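Tyrosine-protein phosphatase YwqE (Bacillus subtilis, PDB 3QY7) removes phosphate from tyrosine residues of target proteins as a manganese-dependent phosphatase of the PHP-like, TIM-barrel type. Local coordinates at residues L150-V154 with N186-F190. Numbering follows the deposited sequence.
Sequences LYHLV and NLIHF
Leu-187 drives its isobutyl group into one side of helix 148-155, between the side chains of Leu-150 and Val-154, which lie one helical turn apart. Its two methyls divide the work. CD1 rests 3.8 Å from Leu-150 CD2, the two leucine side chains lying alongside each other and running antiparallel. CD2 comes down on the backbone, 3.8 Å from Tyr-151 CA. The same methyl also meets Val-154 CB at 4.0 Å. With CG anti to its own carbonyl carbon (chi1 -62°), Leu-187 sends the branch to the helix and away from that carbonyl. Val-154 CG2 lies 3.7 Å from Leu-187 O. The other valine methyl, CG1, approaches the His-189 imidazole at its edge, in the ring plane, 3.7 Å from CE1. That ring is anchored through ND1, which accepts a hydrogen bond from Ser-160 N; the hydroxyl of Ser-160 is in turn bonded to Leu-187 O, and backbone bonds at His-189 and Phe-190 continue the pairing with strand 159-163. Just before Leu-187, the positive phi of Asn-186 (63°) marks the C-prime position of a Schellman motif, which ends helix 173-184. The contact thus exemplifies lateral packing in an alpha/beta barrel: an outer helix meets the loop between helix 173-184 and strand 190-192, with Leu-150 also reaching Ile-134 of strand 131-135 and Leu-182 of helix 173-184.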
loop_
_atom_site.group_PDB
_atom_site.type_symbol
_atom_site.label_atom_id
_atom_site.label_comp_id
_atom_site.label_asym_id
_atom_site.label_seq_id
_atom_site.Cartn_x
_atom_site.Cartn_y
_atom_site.Cartn_z
ATOM N N LEU A 150 -15.657 -5.684 -1.921
ATOM C CA LEU A 150 -14.673 -4.739 -2.454
ATOM C C LEU A 150 -15.280 -3.905 -3.560
ATOM O O LEU A 150 -15.096 -2.673 -3.607
ATOM C CB LEU A 150 -13.399 -5.446 -2.937
ATOM C CG LEU A 150 -12.339 -4.536 -3.577
ATOM C CD1 LEU A 150 -11.769 -3.581 -2.549
ATOM C CD2 LEU A 150 -11.241 -5.410 -4.160
ATOM N N TYR A 151 -16.016 -4.571 -4.449
ATOM C CA TYR A 151 -16.732 -3.874 -5.495
ATOM C C TYR A 151 -17.529 -2.706 -4.902
ATOM O O TYR A 151 -17.442 -1.592 -5.396
ATOM C CB TYR A 151 -17.668 -4.819 -6.246
ATOM C CG TYR A 151 -18.718 -4.090 -7.030
ATOM C CD1 TYR A 151 -20.018 -3.966 -6.531
ATOM C CD2 TYR A 151 -18.417 -3.492 -8.250
ATOM C CE1 TYR A 151 -20.988 -3.284 -7.231
ATOM C CE2 TYR A 151 -19.386 -2.801 -8.965
ATOM C CZ TYR A 151 -20.674 -2.706 -8.443
ATOM O OH TYR A 151 -21.652 -2.036 -9.131
ATOM N N HIS A 152 -18.309 -2.966 -3.858
ATOM C CA HIS A 152 -19.177 -1.920 -3.314
ATOM C C HIS A 152 -18.383 -0.774 -2.701
ATOM O O HIS A 152 -18.703 0.391 -2.942
ATOM C CB HIS A 152 -20.188 -2.488 -2.314
ATOM C CG HIS A 152 -21.318 -3.225 -2.965
ATOM N ND1 HIS A 152 -22.186 -2.626 -3.858
ATOM C CD2 HIS A 152 -21.709 -4.519 -2.871
ATOM C CE1 HIS A 152 -23.064 -3.519 -4.277
ATOM N NE2 HIS A 152 -22.793 -4.675 -3.698
ATOM N N LEU A 153 -17.340 -1.102 -1.940
ATOM C CA LEU A 153 -16.506 -0.064 -1.306
ATOM C C LEU A 153 -15.835 0.817 -2.357
ATOM O O LEU A 153 -15.769 2.034 -2.201
ATOM C CB LEU A 153 -15.475 -0.680 -0.353
ATOM C CG LEU A 153 -15.986 -1.333 0.940
ATOM C CD1 LEU A 153 -14.924 -2.198 1.579
ATOM C CD2 LEU A 153 -16.518 -0.282 1.922
ATOM N N VAL A 154 -15.350 0.199 -3.434
ATOM C CA VAL A 154 -14.738 0.928 -4.539
ATOM C C VAL A 154 -15.764 1.740 -5.340
ATOM O O VAL A 154 -15.527 2.893 -5.669
ATOM C CB VAL A 154 -13.906 -0.013 -5.450
ATOM C CG1 VAL A 154 -13.460 0.715 -6.730
ATOM C CG2 VAL A 154 -12.699 -0.544 -4.681
ATOM N N ASN A 186 -11.391 -3.784 -12.409
ATOM C CA ASN A 186 -11.086 -2.359 -12.162
ATOM C C ASN A 186 -11.181 -1.954 -10.691
ATOM O O ASN A 186 -11.470 -0.797 -10.374
ATOM C CB ASN A 186 -11.958 -1.436 -13.036
ATOM C CG ASN A 186 -11.685 -1.600 -14.515
ATOM O OD1 ASN A 186 -12.612 -1.589 -15.341
ATOM N ND2 ASN A 186 -10.416 -1.750 -14.868
ATOM N N LEU A 187 -10.942 -2.903 -9.795
ATOM C CA LEU A 187 -11.074 -2.662 -8.363
ATOM C C LEU A 187 -9.765 -2.305 -7.678
ATOM O O LEU A 187 -9.751 -1.991 -6.489
ATOM C CB LEU A 187 -11.698 -3.881 -7.675
ATOM C CG LEU A 187 -13.108 -4.266 -8.120
ATOM C CD1 LEU A 187 -13.570 -5.394 -7.221
ATOM C CD2 LEU A 187 -14.092 -3.087 -8.062
ATOM N N ILE A 188 -8.680 -2.369 -8.446
ATOM C CA ILE A 188 -7.329 -2.098 -7.963
ATOM C C ILE A 188 -6.816 -0.824 -8.635
ATOM O O ILE A 188 -6.984 -0.649 -9.839
ATOM C CB ILE A 188 -6.384 -3.271 -8.349
ATOM C CG1 ILE A 188 -6.876 -4.600 -7.751
ATOM C CG2 ILE A 188 -4.914 -2.981 -7.983
ATOM C CD1 ILE A 188 -7.045 -4.666 -6.214
ATOM N N HIS A 189 -6.161 0.034 -7.849
ATOM C CA HIS A 189 -5.683 1.327 -8.349
ATOM C C HIS A 189 -4.181 1.522 -8.236
ATOM O O HIS A 189 -3.645 2.404 -8.893
ATOM C CB HIS A 189 -6.459 2.450 -7.673
ATOM C CG HIS A 189 -7.937 2.246 -7.777
ATOM N ND1 HIS A 189 -8.646 1.537 -6.832
ATOM C CD2 HIS A 189 -8.815 2.559 -8.757
ATOM C CE1 HIS A 189 -9.912 1.461 -7.206
ATOM N NE2 HIS A 189 -10.042 2.068 -8.373
ATOM N N PHE A 190 -3.521 0.693 -7.430
ATOM C CA PHE A 190 -2.072 0.765 -7.193
ATOM C C PHE A 190 -1.499 -0.647 -7.077
ATOM O O PHE A 190 -2.201 -1.578 -6.653
ATOM C CB PHE A 190 -1.745 1.461 -5.857
ATOM C CG PHE A 190 -2.405 2.790 -5.658
ATOM C CD1 PHE A 190 -1.839 3.954 -6.183
ATOM C CD2 PHE A 190 -3.561 2.889 -4.886
ATOM C CE1 PHE A 190 -2.436 5.193 -5.974
ATOM C CE2 PHE A 190 -4.167 4.140 -4.663
ATOM C CZ PHE A 190 -3.606 5.287 -5.198
#